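Long-range contacts in conserved lipoprotein, putative (PDB 4L1N), which is of unknown function but is probably a membrane-anchored lipoprotein, with a DUF4652 domain grouped among the beta-propeller families: residues S72-F77 against F126-L131; C80-G85 against K95-N100; N130-I135 against V172-K177; I181-L186 against K201-K206. All blocks are in the same frame, centred on the assembly; numbering follows the deposited sequence.

Interaction 1 (S72-F77 against F126-L131); sequences SSNNKF and FDDNNL
CG of Asp-128 stands anti to its carbonyl carbon (chi1 -59°), while OG of Ser-73 sits between its backbone N and carbonyl carbon (chi1 83°), bringing carboxylate and hydroxyl together. Ser-73 OG donates to Asp-128 OD1 over 2.8 Å, on the syn side and a little out of the carboxylate plane. A second, weak bond reaches this oxygen from the backbone N of Asn-74, 3.3 Å from Asp-128 OD1; both donors belong to the type I turn of Ser-72 to Asn-75. The carboxamide of Asn-74 stacks on the carboxylate, the planes 23° apart. Its own oxygen is gripped from opposite faces: Ser-72 OG lies 2.8 Å from Asn-74 OD1, and Lys-76 N, completing an Asx turn, 3.2 Å from it. Asp-127 shapes the facing loop likewise, its OD1 accepting from Asn-129 N in another Asx turn and from Asn-130 ND2. Beside the polar cluster, Phe-77 CD2 comes within 3.5 Å of Asp-128 O. One loop follows strand 70-71 and the other strand 118-125, the two outermost strands of a nine-stranded antiparallel sheet, so the contact ties the sheet's two ends, where Trp-125 touches Ser-72 and Phe-77. The chemistry implies a join centred on one carboxylate oxygen of Asp-128, whose charge the two donors would be expected to offset in part; an Asx turn in each loop probably helps to fix its shape.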
loop_
_atom_site.group_PDB
_atom_site.type_symbol
_atom_site.label_atom_id
_atom_site.label_comp_id
_atom_site.label_asym_id
_atom_site.label_seq_id
_atom_site.Cartn_x
_atom_site.Cartn_y
_atom_site.Cartn_z
ATOM N N SER A 72 -7.962 -5.593 -10.634
ATOM C CA SER A 72 -8.518 -4.268 -10.885
ATOM C C SER A 72 -10.027 -4.424 -11.162
ATOM O O SER A 72 -10.458 -5.526 -11.532
ATOM C CB SER A 72 -7.799 -3.631 -12.069
ATOM O OG SER A 72 -8.359 -2.374 -12.402
ATOM N N SER A 73 -10.834 -3.352 -10.995
ATOM C CA SER A 73 -12.287 -3.454 -11.246
ATOM C C SER A 73 -12.597 -3.889 -12.694
ATOM O O SER A 73 -13.458 -4.744 -12.881
ATOM C CB SER A 73 -13.004 -2.145 -10.925
ATOM O OG SER A 73 -12.938 -1.213 -11.991
ATOM N N ASN A 74 -11.857 -3.344 -13.694
ATOM C CA ASN A 74 -12.016 -3.654 -15.124
ATOM C C ASN A 74 -11.339 -4.991 -15.512
ATOM O O ASN A 74 -11.377 -5.378 -16.685
ATOM C CB ASN A 74 -11.464 -2.501 -15.999
ATOM C CG ASN A 74 -9.973 -2.230 -15.909
ATOM O OD1 ASN A 74 -9.237 -2.769 -15.068
ATOM N ND2 ASN A 74 -9.488 -1.358 -16.779
ATOM N N ASN A 75 -10.702 -5.675 -14.528
ATOM C CA ASN A 75 -9.980 -6.950 -14.653
ATOM C C ASN A 75 -8.834 -6.880 -15.687
ATOM O O ASN A 75 -8.407 -7.918 -16.192
ATOM C CB ASN A 75 -10.937 -8.116 -14.960
ATOM C CG ASN A 75 -11.824 -8.493 -13.796
ATOM O OD1 ASN A 75 -11.366 -8.729 -12.668
ATOM N ND2 ASN A 75 -13.119 -8.577 -14.047
ATOM N N LYS A 76 -8.312 -5.663 -15.962
ATOM C CA LYS A 76 -7.195 -5.432 -16.891
ATOM C C LYS A 76 -5.869 -5.640 -16.163
ATOM O O LYS A 76 -4.902 -6.112 -16.756
ATOM C CB LYS A 76 -7.266 -4.010 -17.487
ATOM C CG LYS A 76 -6.293 -3.721 -18.631
ATOM C CD LYS A 76 -6.235 -2.222 -18.951
ATOM C CE LYS A 76 -5.479 -1.906 -20.223
ATOM N NZ LYS A 76 -6.387 -1.476 -21.327
ATOM N N PHE A 77 -5.836 -5.295 -14.877
ATOM C CA PHE A 77 -4.653 -5.391 -14.042
ATOM C C PHE A 77 -4.888 -6.219 -12.783
ATOM O O PHE A 77 -6.030 -6.506 -12.417
ATOM C CB PHE A 77 -4.183 -3.982 -13.634
ATOM C CG PHE A 77 -3.750 -3.089 -14.768
ATOM C CD1 PHE A 77 -2.580 -3.352 -15.475
ATOM C CD2 PHE A 77 -4.487 -1.961 -15.106
ATOM C CE1 PHE A 77 -2.179 -2.525 -16.528
ATOM C CE2 PHE A 77 -4.087 -1.136 -16.161
ATOM C CZ PHE A 77 -2.935 -1.424 -16.865
ATOM N N PHE A 126 -7.892 2.028 -6.191
ATOM C CA PHE A 126 -8.533 3.342 -6.074
ATOM C C PHE A 126 -9.415 3.565 -7.303
ATOM O O PHE A 126 -10.544 4.038 -7.181
ATOM C CB PHE A 126 -7.485 4.462 -5.919
ATOM C CG PHE A 126 -8.062 5.850 -5.809
ATOM C CD1 PHE A 126 -8.284 6.620 -6.944
ATOM C CD2 PHE A 126 -8.394 6.385 -4.572
ATOM C CE1 PHE A 126 -8.849 7.889 -6.845
ATOM C CE2 PHE A 126 -8.958 7.659 -4.471
ATOM C CZ PHE A 126 -9.174 8.405 -5.609
ATOM N N ASP A 127 -8.872 3.259 -8.482
ATOM C CA ASP A 127 -9.529 3.311 -9.782
ATOM C C ASP A 127 -8.780 2.312 -10.711
ATOM O O ASP A 127 -8.074 1.443 -10.207
ATOM C CB ASP A 127 -9.646 4.757 -10.342
ATOM C CG ASP A 127 -8.376 5.564 -10.580
ATOM O OD1 ASP A 127 -7.313 4.949 -10.844
ATOM O OD2 ASP A 127 -8.464 6.819 -10.595
ATOM N N ASP A 128 -8.946 2.397 -12.032
ATOM C CA ASP A 128 -8.323 1.415 -12.930
ATOM C C ASP A 128 -6.844 1.695 -13.208
ATOM O O ASP A 128 -6.194 0.869 -13.858
ATOM C CB ASP A 128 -9.103 1.305 -14.255
ATOM C CG ASP A 128 -10.557 0.899 -14.066
ATOM O OD1 ASP A 128 -10.803 -0.191 -13.492
ATOM O OD2 ASP A 128 -11.446 1.672 -14.483
ATOM N N ASN A 129 -6.298 2.810 -12.689
ATOM C CA ASN A 129 -4.899 3.172 -12.928
ATOM C C ASN A 129 -4.126 3.461 -11.660
ATOM O O ASN A 129 -2.911 3.636 -11.733
ATOM C CB ASN A 129 -4.813 4.385 -13.848
ATOM C CG ASN A 129 -5.475 4.172 -15.177
ATOM O OD1 ASN A 129 -5.070 3.317 -15.982
ATOM N ND2 ASN A 129 -6.538 4.921 -15.407
ATOM N N ASN A 130 -4.803 3.523 -10.507
ATOM C CA ASN A 130 -4.137 3.826 -9.241
ATOM C C ASN A 130 -4.513 2.857 -8.140
ATOM O O ASN A 130 -5.612 2.301 -8.138
ATOM C CB ASN A 130 -4.471 5.251 -8.775
ATOM C CG ASN A 130 -4.217 6.324 -9.795
ATOM O OD1 ASN A 130 -3.134 6.891 -9.885
ATOM N ND2 ASN A 130 -5.222 6.639 -10.577
ATOM N N LEU A 131 -3.611 2.724 -7.161
ATOM C CA LEU A 131 -3.790 1.929 -5.952
ATOM C C LEU A 131 -3.902 2.822 -4.720
ATOM O O LEU A 131 -3.451 3.974 -4.728
ATOM C CB LEU A 131 -2.594 0.981 -5.726
ATOM C CG LEU A 131 -2.401 -0.228 -6.622
ATOM C CD1 LEU A 131 -0.994 -0.715 -6.520
ATOM C CD2 LEU A 131 -3.348 -1.353 -6.250
#

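Interaction 2 (C80-G85 against K95-N100); sequences CIEGKG and KIYIKN
Glu-82 lays its CB over the centre of the Tyr-97 ring, 3.9 Å from the ring centroid and only 13° off the normal, a CH-pi contact. The two side chains run side by side in the same direction, and Glu-82 CG follows the ring outward to stand 3.9 Å from Tyr-97 CZ. CG lies anti to the backbone N (chi1 165°), and the chain then bends at chi2, which places CD. The carboxylate finds its partners beyond the strand pair, in the backbone N atoms of Thr-64 and Phe-65. Further along this face, Cys-80 SG rests 3.8 Å from Tyr-97 CB. Beneath these side chains the backbones form the ladder of a beta hairpin with a long connection, near one end of the nine-stranded antiparallel sheet. Cys-80 with Tyr-97 and Glu-82 with Lys-95 are its hydrogen-bonded pairs: Tyr-97 N gives to Cys-80 O at 2.9 Å and Cys-80 N to Tyr-97 O at 3.1 Å, and the Glu-82 and Lys-95 amides exchange bonds in the same way. Between them Ile-81 and Ile-96 make the non-hydrogen-bonded pair, their side chains on the other face. There both isoleucines pack on Ile-123, and Ile-96 also meets Leu-131 and Val-133. Gly-83 takes the chain out of the strand with a positive phi of 109°, its backbone angles being ones at which a CB would press on the preceding carbonyl oxygen.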
loop_
_atom_site.group_PDB
_atom_site.type_symbol
_atom_site.label_atom_id
_atom_site.label_comp_id
_atom_site.label_asym_id
_atom_site.label_seq_id
_atom_site.Cartn_x
_atom_site.Cartn_y
_atom_site.Cartn_z
ATOM N N CYS A 80 -0.311 -7.215 -5.910
ATOM C CA CYS A 80 -0.027 -7.883 -4.633
ATOM C C CYS A 80 1.254 -7.294 -4.020
ATOM O O CYS A 80 1.942 -6.517 -4.691
ATOM C CB CYS A 80 0.084 -9.398 -4.811
ATOM S SG CYS A 80 1.607 -9.953 -5.635
ATOM N N ILE A 81 1.576 -7.674 -2.757
ATOM C CA ILE A 81 2.799 -7.248 -2.067
ATOM C C ILE A 81 3.671 -8.483 -1.887
ATOM O O ILE A 81 3.303 -9.361 -1.103
ATOM C CB ILE A 81 2.544 -6.525 -0.707
ATOM C CG1 ILE A 81 1.672 -5.275 -0.858
ATOM C CG2 ILE A 81 3.872 -6.195 0.008
ATOM C CD1 ILE A 81 0.852 -5.008 0.309
ATOM N N GLU A 82 4.827 -8.536 -2.596
ATOM C CA GLU A 82 5.799 -9.620 -2.527
ATOM C C GLU A 82 6.855 -9.337 -1.454
ATOM O O GLU A 82 7.320 -8.204 -1.341
ATOM C CB GLU A 82 6.451 -9.834 -3.917
ATOM C CG GLU A 82 7.736 -10.667 -3.979
ATOM C CD GLU A 82 7.703 -12.149 -3.633
ATOM O OE1 GLU A 82 6.646 -12.637 -3.175
ATOM O OE2 GLU A 82 8.747 -12.824 -3.808
ATOM N N GLY A 83 7.206 -10.366 -0.678
ATOM C CA GLY A 83 8.269 -10.306 0.322
ATOM C C GLY A 83 7.899 -10.316 1.786
ATOM O O GLY A 83 8.795 -10.332 2.639
ATOM N N LYS A 84 6.591 -10.302 2.102
ATOM C CA LYS A 84 6.157 -10.242 3.495
ATOM C C LYS A 84 5.117 -11.329 3.887
ATOM O O LYS A 84 4.514 -11.247 4.961
ATOM C CB LYS A 84 5.596 -8.852 3.780
ATOM C CG LYS A 84 6.605 -7.722 3.814
ATOM C CD LYS A 84 5.838 -6.437 4.064
ATOM C CE LYS A 84 6.361 -5.610 5.212
ATOM N NZ LYS A 84 6.035 -6.149 6.546
ATOM N N GLY A 85 4.960 -12.358 3.068
ATOM C CA GLY A 85 4.011 -13.422 3.374
ATOM C C GLY A 85 2.597 -13.114 2.935
ATOM O O GLY A 85 2.322 -12.020 2.444
ATOM N N LYS A 95 7.567 -5.336 -1.921
ATOM C CA LYS A 95 7.503 -4.702 -3.240
ATOM C C LYS A 95 6.079 -4.839 -3.802
ATOM O O LYS A 95 5.499 -5.917 -3.677
ATOM C CB LYS A 95 8.506 -5.354 -4.207
ATOM C CG LYS A 95 9.951 -5.509 -3.734
ATOM C CD LYS A 95 10.539 -6.815 -4.289
ATOM C CE LYS A 95 11.960 -6.702 -4.807
ATOM N NZ LYS A 95 12.309 -7.806 -5.765
ATOM N N ILE A 96 5.509 -3.783 -4.419
ATOM C CA ILE A 96 4.185 -3.893 -5.050
ATOM C C ILE A 96 4.385 -4.497 -6.449
ATOM O O ILE A 96 5.025 -3.880 -7.309
ATOM C CB ILE A 96 3.379 -2.559 -5.114
ATOM C CG1 ILE A 96 3.208 -1.904 -3.732
ATOM C CG2 ILE A 96 2.013 -2.791 -5.778
ATOM C CD1 ILE A 96 2.871 -0.431 -3.812
ATOM N N TYR A 97 3.856 -5.706 -6.664
ATOM C CA TYR A 97 3.937 -6.439 -7.934
ATOM C C TYR A 97 2.674 -6.167 -8.745
ATOM O O TYR A 97 1.587 -6.330 -8.205
ATOM C CB TYR A 97 4.093 -7.945 -7.642
ATOM C CG TYR A 97 5.514 -8.468 -7.667
ATOM C CD1 TYR A 97 6.563 -7.732 -7.116
ATOM C CD2 TYR A 97 5.809 -9.713 -8.216
ATOM C CE1 TYR A 97 7.869 -8.219 -7.120
ATOM C CE2 TYR A 97 7.112 -10.209 -8.225
ATOM C CZ TYR A 97 8.140 -9.462 -7.669
ATOM O OH TYR A 97 9.436 -9.940 -7.711
ATOM N N ILE A 98 2.805 -5.673 -9.991
ATOM C CA ILE A 98 1.664 -5.383 -10.881
ATOM C C ILE A 98 1.764 -6.257 -12.150
ATOM O O ILE A 98 2.859 -6.590 -12.626
ATOM C CB ILE A 98 1.474 -3.867 -11.207
ATOM C CG1 ILE A 98 1.249 -3.072 -9.921
ATOM C CG2 ILE A 98 0.277 -3.613 -12.160
ATOM C CD1 ILE A 98 2.032 -1.959 -9.868
ATOM N N LYS A 99 0.593 -6.650 -12.660
ATOM C CA LYS A 99 0.435 -7.523 -13.812
ATOM C C LYS A 99 -0.594 -6.959 -14.782
ATOM O O LYS A 99 -1.724 -6.684 -14.370
ATOM C CB LYS A 99 -0.048 -8.892 -13.287
ATOM C CG LYS A 99 0.624 -10.128 -13.876
ATOM C CD LYS A 99 0.427 -11.383 -12.978
ATOM C CE LYS A 99 -1.018 -11.776 -12.692
ATOM N NZ LYS A 99 -1.114 -12.976 -11.815
ATOM N N ASN A 100 -0.217 -6.766 -16.058
ATOM C CA ASN A 100 -1.165 -6.371 -17.104
ATOM C C ASN A 100 -1.709 -7.676 -17.635
ATOM O O ASN A 100 -1.011 -8.372 -18.371
ATOM C CB ASN A 100 -0.517 -5.514 -18.199
ATOM C CG ASN A 100 -1.495 -4.961 -19.214
ATOM O OD1 ASN A 100 -2.421 -5.639 -19.692
ATOM N ND2 ASN A 100 -1.278 -3.716 -19.599
#

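Interaction 3 (N130-I135 against V172-K177); sequences NLMVVI and VYAVKK
Met-132, a selenomethionine, and Val-134 reach from strand 130-137 to Ala-174 and its neighbours on strand 169-177, in a sheet-against-sheet contact. The first strand belongs to the nine-stranded antiparallel sheet and the second is an outermost strand of the three-stranded one. Their short axes run nearly antiparallel, at 166°, and come no closer than 7.5 Å; no hydrogen bond links the two segments, so side chains bridge the gap, meeting side chains and backbone atoms of the facing strand. Most of the span is the work of Met-132. Its CG stands anti to the carbonyl carbon, chi2 is extended and carries SE outward, and only at chi3 (-47°) does the chain bend to place CE. SE touches two side chains, 4.0 Å from Ala-174 CB and 4.1 Å from Lys-176 CB, whereas the terminal CE comes 3.6 Å from Ala-174 O. Lys-176 crosses the Met-132 side chain at a slant. With its CG anti to the backbone N, it stays extended through chi3 and turns at chi4 (-81°), where NZ departs to the carbonyl oxygens of Gly-178 and Phe-126; the lysine also makes a cation-pi contact with the Phe-126 ring. It thus offers its CB to the apolar interface and its charge to polar partners outside. Beside Ala-174 and Lys-176, Ile-181 of the neighbouring strand 180-188 adds apolar contact. At the other end Val-134 presents a single branch: its CG2, anti to the carbonyl carbon, stands 4.2 Å from Val-172 O and 4.3 Å from Tyr-173 CA.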
loop_
_atom_site.group_PDB
_atom_site.type_symbol
_atom_site.label_atom_id
_atom_site.label_comp_id
_atom_site.label_asym_id
_atom_site.label_seq_id
_atom_site.Cartn_x
_atom_site.Cartn_y
_atom_site.Cartn_z
ATOM N N ASN A 130 -4.803 3.523 -10.507
ATOM C CA ASN A 130 -4.137 3.826 -9.241
ATOM C C ASN A 130 -4.513 2.857 -8.140
ATOM O O ASN A 130 -5.612 2.301 -8.138
ATOM C CB ASN A 130 -4.471 5.251 -8.775
ATOM C CG ASN A 130 -4.217 6.324 -9.795
ATOM O OD1 ASN A 130 -3.134 6.891 -9.885
ATOM N ND2 ASN A 130 -5.222 6.639 -10.577
ATOM N N LEU A 131 -3.611 2.724 -7.161
ATOM C CA LEU A 131 -3.790 1.929 -5.952
ATOM C C LEU A 131 -3.902 2.822 -4.720
ATOM O O LEU A 131 -3.451 3.974 -4.728
ATOM C CB LEU A 131 -2.594 0.981 -5.726
ATOM C CG LEU A 131 -2.401 -0.228 -6.622
ATOM C CD1 LEU A 131 -0.994 -0.715 -6.520
ATOM C CD2 LEU A 131 -3.348 -1.353 -6.250
HETATM N N MSE A 132 -4.480 2.260 -3.652
HETATM C CA MSE A 132 -4.483 2.791 -2.311
HETATM C C MSE A 132 -3.387 2.049 -1.624
HETATM O O MSE A 132 -3.436 0.817 -1.578
HETATM C CB MSE A 132 -5.821 2.581 -1.615
HETATM C CG MSE A 132 -6.877 3.588 -2.044
HETATM SE SE MSE A 132 -8.516 3.322 -1.104
HETATM C CE MSE A 132 -8.725 1.369 -1.278
ATOM N N VAL A 133 -2.339 2.754 -1.194
ATOM C CA VAL A 133 -1.204 2.081 -0.562
ATOM C C VAL A 133 -0.980 2.633 0.856
ATOM O O VAL A 133 -0.895 3.851 1.055
ATOM C CB VAL A 133 0.100 2.177 -1.424
ATOM C CG1 VAL A 133 1.244 1.376 -0.804
ATOM C CG2 VAL A 133 -0.138 1.732 -2.859
ATOM N N VAL A 134 -0.833 1.716 1.826
ATOM C CA VAL A 134 -0.466 2.057 3.194
ATOM C C VAL A 134 1.043 1.829 3.309
ATOM O O VAL A 134 1.524 0.741 2.989
ATOM C CB VAL A 134 -1.260 1.294 4.282
ATOM C CG1 VAL A 134 -0.709 1.603 5.671
ATOM C CG2 VAL A 134 -2.747 1.616 4.208
ATOM N N ILE A 135 1.782 2.868 3.720
ATOM C CA ILE A 135 3.216 2.784 3.910
ATOM C C ILE A 135 3.489 2.874 5.396
ATOM O O ILE A 135 3.184 3.890 6.032
ATOM C CB ILE A 135 4.001 3.813 3.052
ATOM C CG1 ILE A 135 4.016 3.324 1.583
ATOM C CG2 ILE A 135 5.446 3.985 3.560
ATOM C CD1 ILE A 135 4.077 4.345 0.584
ATOM N N VAL A 172 -4.425 1.521 8.963
ATOM C CA VAL A 172 -4.092 0.094 8.834
ATOM C C VAL A 172 -4.588 -0.452 7.492
ATOM O O VAL A 172 -3.917 -1.317 6.922
ATOM C CB VAL A 172 -4.534 -0.822 10.026
ATOM C CG1 VAL A 172 -3.714 -0.544 11.275
ATOM C CG2 VAL A 172 -6.017 -0.718 10.334
ATOM N N TYR A 173 -5.733 0.047 6.982
ATOM C CA TYR A 173 -6.309 -0.330 5.683
ATOM C C TYR A 173 -7.414 0.654 5.256
ATOM O O TYR A 173 -7.731 1.569 6.006
ATOM C CB TYR A 173 -6.835 -1.783 5.691
ATOM C CG TYR A 173 -7.965 -2.064 6.651
ATOM C CD1 TYR A 173 -9.293 -1.928 6.255
ATOM C CD2 TYR A 173 -7.716 -2.575 7.925
ATOM C CE1 TYR A 173 -10.348 -2.238 7.119
ATOM C CE2 TYR A 173 -8.761 -2.847 8.815
ATOM C CZ TYR A 173 -10.079 -2.719 8.391
ATOM O OH TYR A 173 -11.127 -3.032 9.233
ATOM N N ALA A 174 -7.988 0.464 4.046
ATOM C CA ALA A 174 -9.061 1.270 3.468
ATOM C C ALA A 174 -9.877 0.471 2.454
ATOM O O ALA A 174 -9.376 -0.458 1.798
ATOM C CB ALA A 174 -8.507 2.523 2.812
ATOM N N VAL A 175 -11.165 0.835 2.363
ATOM C CA VAL A 175 -12.184 0.258 1.493
ATOM C C VAL A 175 -12.820 1.423 0.748
ATOM O O VAL A 175 -13.271 2.376 1.393
ATOM C CB VAL A 175 -13.252 -0.581 2.267
ATOM C CG1 VAL A 175 -13.999 -1.508 1.323
ATOM C CG2 VAL A 175 -12.645 -1.379 3.427
ATOM N N LYS A 176 -12.837 1.367 -0.591
ATOM C CA LYS A 176 -13.418 2.423 -1.406
ATOM C C LYS A 176 -14.714 1.957 -2.077
ATOM O O LYS A 176 -14.785 0.833 -2.579
ATOM C CB LYS A 176 -12.403 2.885 -2.460
ATOM C CG LYS A 176 -12.827 4.119 -3.243
ATOM C CD LYS A 176 -11.712 4.678 -4.081
ATOM C CE LYS A 176 -12.223 5.792 -4.959
ATOM N NZ LYS A 176 -12.906 5.283 -6.189
ATOM N N LYS A 177 -15.735 2.838 -2.091
ATOM C CA LYS A 177 -17.014 2.625 -2.759
ATOM C C LYS A 177 -17.413 3.956 -3.375
ATOM O O LYS A 177 -17.927 4.841 -2.690
ATOM C CB LYS A 177 -18.091 2.053 -1.805
ATOM C CG LYS A 177 -19.441 1.691 -2.466
ATOM C CD LYS A 177 -19.385 0.408 -3.317
ATOM C CE LYS A 177 -20.647 0.183 -4.116
ATOM N NZ LYS A 177 -20.464 -0.855 -5.170
#

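Interaction 4 (I181-L186 against K201-K206); sequences IDVQIL and KTITVK
Ile-181, Lys-201 and Ile-203 give up most surface where the last two strands of the chain, 180-188 and 196-204, pair as an antiparallel beta hairpin. Ile-181 and Ile-203 form a hydrogen-bonded pair: Ile-203 N donates to Ile-181 O over 2.8 Å and Ile-181 N to Ile-203 O over 3.0 Å. On the face they share, Ile-203 CG1 lies between its backbone N and carbonyl carbon (chi1 56°), 3.7 Å from Ile-181 CB, and CD1 carries on to Val-183 CG2 at 4.0 Å. CD1 of Ile-181 extends the apolar patch, meeting Val-205 CG1 at 3.6 Å with the two side chains about perpendicular. Phe-126 touches Ile-181 too, linking the hairpin to the larger sheet. Lys-201 is bonded through its backbone to Val-183 in the second such pair, and its CG lies beside Ile-185 CD1, while the rest of the chain bends away. On the opposite face Thr-202 OG1 donates to Asp-182 OD1 at 2.6 Å, from above the carboxylate plane. The hairpin is thus two-sided: largely apolar on the face of Ile-181, Val-183 and Ile-203, apart from the lysine end, and polar at Asp-182 and Thr-202, whose side-chain bond adds to the backbone ladder.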
loop_
_atom_site.group_PDB
_atom_site.type_symbol
_atom_site.label_atom_id
_atom_site.label_comp_id
_atom_site.label_asym_id
_atom_site.label_seq_id
_atom_site.Cartn_x
_atom_site.Cartn_y
_atom_site.Cartn_z
ATOM N N ILE A 181 -14.143 6.736 0.788
ATOM C CA ILE A 181 -13.177 5.763 1.303
ATOM C C ILE A 181 -13.368 5.658 2.807
ATOM O O ILE A 181 -13.357 6.677 3.478
ATOM C CB ILE A 181 -11.690 6.094 0.933
ATOM C CG1 ILE A 181 -11.498 6.376 -0.580
ATOM C CG2 ILE A 181 -10.742 5.010 1.417
ATOM C CD1 ILE A 181 -10.189 6.984 -0.958
ATOM N N ASP A 182 -13.563 4.434 3.327
ATOM C CA ASP A 182 -13.617 4.116 4.753
ATOM C C ASP A 182 -12.177 3.813 5.191
ATOM O O ASP A 182 -11.583 2.844 4.714
ATOM C CB ASP A 182 -14.530 2.899 4.994
ATOM C CG ASP A 182 -16.012 3.138 5.137
ATOM O OD1 ASP A 182 -16.450 4.287 4.957
ATOM O OD2 ASP A 182 -16.736 2.174 5.444
ATOM N N VAL A 183 -11.589 4.660 6.036
ATOM C CA VAL A 183 -10.191 4.534 6.455
ATOM C C VAL A 183 -10.121 3.981 7.890
ATOM O O VAL A 183 -10.689 4.610 8.801
ATOM C CB VAL A 183 -9.488 5.918 6.324
ATOM C CG1 VAL A 183 -8.052 5.882 6.799
ATOM C CG2 VAL A 183 -9.558 6.457 4.899
ATOM N N GLN A 184 -9.431 2.807 8.101
ATOM C CA GLN A 184 -9.281 2.309 9.462
ATOM C C GLN A 184 -8.027 2.823 10.048
ATOM O O GLN A 184 -6.947 2.665 9.468
ATOM C CB GLN A 184 -9.315 0.793 9.601
ATOM C CG GLN A 184 -10.698 0.244 9.501
ATOM C CD GLN A 184 -11.456 0.286 10.772
ATOM O OE1 GLN A 184 -12.562 0.775 10.801
ATOM N NE2 GLN A 184 -10.918 -0.274 11.821
ATOM N N ILE A 185 -8.160 3.415 11.229
ATOM C CA ILE A 185 -7.023 3.964 11.948
ATOM C C ILE A 185 -6.877 3.189 13.248
ATOM O O ILE A 185 -7.871 2.922 13.895
ATOM C CB ILE A 185 -7.237 5.500 12.167
ATOM C CG1 ILE A 185 -7.497 6.190 10.840
ATOM C CG2 ILE A 185 -6.065 6.161 12.907
ATOM C CD1 ILE A 185 -8.426 7.212 10.892
ATOM N N LEU A 186 -5.660 2.804 13.606
ATOM C CA LEU A 186 -5.342 2.186 14.888
ATOM C C LEU A 186 -4.720 3.285 15.790
ATOM O O LEU A 186 -3.636 3.824 15.486
ATOM C CB LEU A 186 -4.407 0.980 14.709
ATOM C CG LEU A 186 -3.794 0.359 15.988
ATOM C CD1 LEU A 186 -4.770 -0.565 16.678
ATOM C CD2 LEU A 186 -2.472 -0.370 15.676
ATOM N N LYS A 201 -13.055 6.241 9.470
ATOM C CA LYS A 201 -13.271 7.598 8.976
ATOM C C LYS A 201 -13.593 7.515 7.534
ATOM O O LYS A 201 -12.824 6.934 6.772
ATOM C CB LYS A 201 -12.042 8.518 9.197
ATOM C CG LYS A 201 -11.489 8.606 10.634
ATOM C CD LYS A 201 -12.477 9.144 11.637
ATOM C CE LYS A 201 -11.938 10.311 12.412
ATOM N NZ LYS A 201 -12.329 10.201 13.845
ATOM N N THR A 202 -14.722 8.082 7.140
ATOM C CA THR A 202 -15.139 8.108 5.753
ATOM C C THR A 202 -14.672 9.436 5.206
ATOM O O THR A 202 -15.005 10.477 5.768
ATOM C CB THR A 202 -16.651 7.835 5.668
ATOM O OG1 THR A 202 -16.855 6.521 6.175
ATOM C CG2 THR A 202 -17.197 7.877 4.257
ATOM N N ILE A 203 -13.854 9.395 4.154
ATOM C CA ILE A 203 -13.342 10.574 3.448
ATOM C C ILE A 203 -14.015 10.664 2.063
ATOM O O ILE A 203 -14.375 9.639 1.489
ATOM C CB ILE A 203 -11.777 10.615 3.349
ATOM C CG1 ILE A 203 -11.188 9.358 2.678
ATOM C CG2 ILE A 203 -11.136 10.880 4.720
ATOM C CD1 ILE A 203 -9.748 9.450 2.284
ATOM N N THR A 204 -14.222 11.881 1.547
ATOM C CA THR A 204 -14.777 12.080 0.202
ATOM C C THR A 204 -13.571 12.408 -0.728
ATOM O O THR A 204 -12.612 13.065 -0.308
ATOM C CB THR A 204 -15.906 13.127 0.204
ATOM O OG1 THR A 204 -16.880 12.760 1.168
ATOM C CG2 THR A 204 -16.629 13.181 -1.080
ATOM N N VAL A 205 -13.590 11.892 -1.960
ATOM C CA VAL A 205 -12.486 12.102 -2.908
ATOM C C VAL A 205 -12.964 12.642 -4.252
ATOM O O VAL A 205 -14.155 12.587 -4.575
ATOM C CB VAL A 205 -11.625 10.830 -3.108
ATOM C CG1 VAL A 205 -10.891 10.456 -1.823
ATOM C CG2 VAL A 205 -12.445 9.655 -3.647
ATOM N N LYS A 206 -12.007 13.169 -5.034
ATOM C CA LYS A 206 -12.228 13.669 -6.403
ATOM C C LYS A 206 -11.298 12.914 -7.382
ATOM O O LYS A 206 -10.217 12.437 -6.955
ATOM C CB LYS A 206 -12.024 15.190 -6.498
ATOM O OXT LYS A 206 -11.692 12.743 -8.555
#

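In the fold
Read together, the four contacts show how chemistry follows place. Interactions 2 and 4 are backbone ladders within sheets, on opposite sides of the chain's centre; interaction 2 has one buried face, that of Ile-81 and Ile-96, whereas interaction 4 is peripheral, with an exposed edge strand. Interaction 3, the most central, uses no backbone bond and joins the large sheet to the small one mainly by apolar side-chain packing. Interaction 1, at the loops, is mainly polar and partly exposed. Interactions 1 and 3 share strand 130-137, on which Ile-96 of interaction 2 packs, and backbone bonds between strands 169-177 and 180-188 tie interaction 3 to interaction 4. Phe-126 of interaction 1 packs against both Met-132 and Ile-181.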